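Local coordinates for phosphate-binding protein (Unidentified prokaryotic organism, PDB 3W9V) that binds inorganic phosphate as a secreted periplasmic-type binding protein of the PstS family, with a role in phosphate transport, at residues Gly193-Ala196 with Ala197-Thr201; Gly244-Ala248 with Ala249-Ser253. The protein carries 1 engineered substitution. All coordinates share one frame; numbering follows the deposited sequence.

Interaction 1. Residues Gly193-Ala196 with Ala197-Thr201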
loop_
_atom_site.group_PDB
_atom_site.type_symbol
_atom_site.label_atom_id
_atom_site.label_comp_id
_atom_site.label_asym_id
_atom_site.label_seq_id
_atom_site.Cartn_x
_atom_site.Cartn_y
_atom_site.Cartn_z
ATOM N N GLY A 193 2.435 14.950 -3.707
ATOM C CA GLY A 193 2.140 16.182 -2.995
ATOM C C GLY A 193 2.767 16.208 -1.612
ATOM O O GLY A 193 3.291 17.237 -1.179
ATOM N N VAL A 194 2.731 15.074 -0.919
ATOM C CA VAL A 194 3.379 14.986 0.378
ATOM C C VAL A 194 4.898 15.150 0.251
ATOM O O VAL A 194 5.500 15.892 1.024
ATOM C CB VAL A 194 2.997 13.701 1.123
ATOM C CG1 VAL A 194 3.903 13.497 2.322
ATOM C CG2 VAL A 194 1.546 13.777 1.575
ATOM N N MET A 195 5.518 14.497 -0.728
ATOM C CA MET A 195 6.961 14.660 -0.900
ATOM C C MET A 195 7.346 16.091 -1.275
ATOM O O MET A 195 8.381 16.594 -0.834
ATOM C CB MET A 195 7.535 13.664 -1.910
ATOM C CG MET A 195 7.611 12.230 -1.390
ATOM S SD MET A 195 8.470 12.033 0.194
ATOM C CE MET A 195 10.134 12.540 -0.234
ATOM N N ALA A 196 6.511 16.754 -2.071
ATOM C CA ALA A 196 6.774 18.146 -2.430
ATOM C C ALA A 196 6.735 19.041 -1.186
ATOM O O ALA A 196 7.562 19.947 -1.029
ATOM C CB ALA A 196 5.782 18.631 -3.482
ATOM N N ALA A 197 5.789 18.774 -0.291
ATOM C CA ALA A 197 5.712 19.511 0.964
ATOM C C ALA A 197 6.918 19.203 1.849
ATOM O O ALA A 197 7.504 20.105 2.451
ATOM C CB ALA A 197 4.417 19.186 1.697
ATOM N N LEU A 198 7.295 17.929 1.921
ATOM C CA LEU A 198 8.437 17.527 2.728
ATOM C C LEU A 198 9.709 18.228 2.254
ATOM O O LEU A 198 10.528 18.673 3.064
ATOM C CB LEU A 198 8.629 16.015 2.649
ATOM C CG LEU A 198 9.665 15.450 3.619
ATOM C CD1 LEU A 198 9.110 15.419 5.035
ATOM C CD2 LEU A 198 10.119 14.073 3.189
ATOM N N ASN A 199 9.857 18.329 0.936
ATOM C CA ASN A 199 11.063 18.878 0.318
ATOM C C ASN A 199 11.050 20.391 0.093
ATOM O O ASN A 199 12.022 20.951 -0.413
ATOM C CB ASN A 199 11.339 18.170 -1.012
ATOM C CG ASN A 199 11.877 16.767 -0.824
ATOM O OD1 ASN A 199 12.620 16.496 0.119
ATOM N ND2 ASN A 199 11.507 15.865 -1.726
ATOM N N ASP A 200 9.955 21.043 0.467
ATOM C CA ASP A 200 9.789 22.483 0.267
ATOM C C ASP A 200 10.833 23.272 1.051
ATOM O O ASP A 200 10.798 23.299 2.278
ATOM C CB ASP A 200 8.387 22.893 0.719
ATOM C CG ASP A 200 8.026 24.317 0.326
ATOM O OD1 ASP A 200 8.899 25.060 -0.168
ATOM O OD2 ASP A 200 6.854 24.693 0.523
ATOM N N THR A 201 11.750 23.927 0.345
ATOM C CA THR A 201 12.823 24.663 1.008
ATOM C C THR A 201 12.445 26.106 1.351
ATOM O O THR A 201 13.278 26.867 1.842
ATOM C CB THR A 201 14.122 24.654 0.176
ATOM O OG1 THR A 201 13.883 25.257 -1.103
ATOM C CG2 THR A 201 14.614 23.228 -0.022
#

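Interaction 2. Residues Gly244-Ala248 with Ala249-Ser253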
loop_
_atom_site.group_PDB
_atom_site.type_symbol
_atom_site.label_atom_id
_atom_site.label_comp_id
_atom_site.label_asym_id
_atom_site.label_seq_id
_atom_site.Cartn_x
_atom_site.Cartn_y
_atom_site.Cartn_z
ATOM N N GLY A 244 17.854 0.053 14.450
ATOM C CA GLY A 244 16.751 -0.116 13.523
ATOM C C GLY A 244 17.259 -0.378 12.117
ATOM O O GLY A 244 18.464 -0.327 11.855
ATOM N N LYS A 245 16.330 -0.649 11.205
ATOM C CA LYS A 245 16.664 -0.947 9.819
ATOM C C LYS A 245 16.113 0.119 8.889
ATOM O O LYS A 245 15.156 0.820 9.218
ATOM C CB LYS A 245 16.084 -2.304 9.414
ATOM C CG LYS A 245 16.621 -3.486 10.203
ATOM C CD LYS A 245 18.111 -3.678 9.963
ATOM C CE LYS A 245 18.601 -4.979 10.579
ATOM N NZ LYS A 245 18.246 -5.072 12.023
ATOM N N SER A 246 16.715 0.230 7.712
ATOM C CA SER A 246 16.185 1.086 6.664
ATOM C C SER A 246 14.956 0.415 6.060
ATOM O O SER A 246 14.768 -0.787 6.215
ATOM C CB SER A 246 17.230 1.267 5.572
ATOM O OG SER A 246 17.250 0.121 4.738
ATOM N N PRO A 247 14.115 1.191 5.356
ATOM C CA PRO A 247 12.934 0.605 4.712
ATOM C C PRO A 247 13.237 -0.026 3.350
ATOM O O PRO A 247 12.314 -0.240 2.559
ATOM C CB PRO A 247 12.007 1.808 4.541
ATOM C CG PRO A 247 12.937 2.953 4.370
ATOM C CD PRO A 247 14.125 2.659 5.254
ATOM N N ALA A 248 14.507 -0.312 3.076
ATOM C CA ALA A 248 14.873 -1.033 1.865
ATOM C C ALA A 248 14.109 -2.347 1.808
ATOM O O ALA A 248 13.866 -2.971 2.838
ATOM C CB ALA A 248 16.368 -1.290 1.832
ATOM N N ALA A 249 13.732 -2.763 0.604
ATOM C CA ALA A 249 12.900 -3.949 0.439
ATOM C C ALA A 249 13.532 -5.200 1.047
ATOM O O ALA A 249 12.825 -6.066 1.571
ATOM C CB ALA A 249 12.573 -4.161 -1.033
ATOM N N ALA A 250 14.860 -5.283 1.005
ATOM C CA ALA A 250 15.583 -6.413 1.587
ATOM C C ALA A 250 15.312 -6.581 3.082
ATOM O O ALA A 250 15.462 -7.676 3.632
ATOM C CB ALA A 250 17.079 -6.274 1.336
ATOM N N ASN A 251 14.917 -5.495 3.739
ATOM C CA ASN A 251 14.646 -5.542 5.169
ATOM C C ASN A 251 13.215 -5.942 5.530
ATOM O O ASN A 251 12.902 -6.105 6.703
ATOM C CB ASN A 251 15.034 -4.219 5.828
ATOM C CG ASN A 251 16.533 -3.989 5.822
ATOM O OD1 ASN A 251 17.317 -4.926 6.008
ATOM N ND2 ASN A 251 16.941 -2.751 5.603
ATOM N N VAL A 252 12.349 -6.106 4.532
ATOM C CA VAL A 252 11.007 -6.623 4.809
ATOM C C VAL A 252 10.691 -7.929 4.069
ATOM O O VAL A 252 9.680 -8.562 4.340
ATOM C CB VAL A 252 9.888 -5.584 4.525
ATOM C CG1 VAL A 252 10.013 -4.368 5.443
ATOM C CG2 VAL A 252 9.906 -5.168 3.068
ATOM N N SER A 253 11.563 -8.330 3.151
ATOM C CA SER A 253 11.304 -9.500 2.312
ATOM C C SER A 253 11.164 -10.816 3.088
ATOM O O SER A 253 10.325 -11.654 2.750
ATOM C CB SER A 253 12.375 -9.632 1.226
ATOM O OG SER A 253 13.673 -9.634 1.790
#

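Interaction 1. Residues Gly193-Ala196 with Ala197-Thr201
Met195 and Leu198 meet on one flank of helix 190-199. Their side chains run side by side and point the same way. The methyl CE of Met195 rests 3.8 Å from CD2 of Leu198, with the sulfur SD of Met195 close behind, 4.0 Å from the same CD2. The methionine gets there by bending. Its CG stands anti to the carbonyl carbon (chi1 -73°), and further bends at chi2 and chi3 fold the thioether forward along the helix. Leu198 turns the other way at its first torsion, with CG opposite the backbone N (chi1 -171°), and its CD2 meets the methionine. The same methyl CE also lies 3.9 Å from ND2 of Asn199, whose side chain slants across that of Met195.

Three i to i+4 backbone bonds hold this turn together. Ala197 N donates to Gly193 O at 3.1 Å, Leu198 N to Val194 O at 2.9 Å, and Asn199 N to Met195 O at 2.9 Å. CB of Ala197 lies 3.5 Å from O of Val194, in the preceding turn. Asp200 N donates to Ala197 O.

Val194 and Ala197 face strand 136-140 and both touch Val138, while Leu198 touches Pro96 and Met195 touches Met211, both in loops. At the polar end, Asp200 OD1 bonds to Thr202 OG1, and Asn199 OD1 bonds to a glycerol probably carried over from the crystallisation liquor. The contact itself is mixed in chemistry. Apolar contact and the backbone bonds of the helix act together: the i to i+3 spacing places CE of Met195 beside CD2 of Leu198, and the carbonyls of the same turn are taken up by backbone N-H groups.

Interaction 2. Residues Gly244-Ala248 with Ala249-Ser253
Lys245 and Ser246 face Asn251 across a compact loop that joins strand 240-242 to helix 253-257 and contains an ST turn at Ser246. Lys245 leads in. Its CB lies 3.9 Å from ND2 of Asn251, while the rest of its side chain turns away from the later residues.

Ser246 carries the turn. Its OG sits between the backbone N and the carbonyl carbon (chi1 79°), which aims it forward to accept from Ala248 N at 3.2 Å. The same OG is also hydrogen-bonded to Asp224 OD1. The carbonyl O of Ser246 takes a bond from Asn251 ND2 at 3.0 Å. That donor stands above the carbonyl plane, 42° out of it, so the amide reaches over the carbonyl. CG of Asn251 stands anti to the carbonyl carbon of its own residue (chi1 -68°), which turns the amide back toward Ser246. With an alanine in place of Asn251, the carbonyl of Ser246 would probably lose this donor and a gap would open beside CB of Lys245.

The ring of Pro247 points away from the later residues, and its O accepts from Ser92 OG. Ala248 begins a helix-like turn: its carbonyl O accepts from the backbone N of Asn251 at 2.9 Å, and Val252 N bonds in the same i to i+3 manner to Ala249 O. Val252 and Ala249 both touch Val340. The methyl CB of Ala248 lies 4.1 Å from ND2 of Asn251.

Interaction 1 comes first along the chain and closes before interaction 2 opens. Their centres are 23 Å apart, and their nearest atoms are about 11 Å apart, so they do not touch. Both belong to the region related to the periplasmic-binding-protein superfamily, but they lie in different elements. Residues 193-201 cover the later part of helix 190-199 and the residues after it, beside strand 136-140. Residues 244-252 lie in the loop after strand 240-242, and Ser253 opens helix 253-257. Strands 207-208 and 231-237 come between the two in sequence. Each contact is local to its own segment, so the two do not act on each other directly.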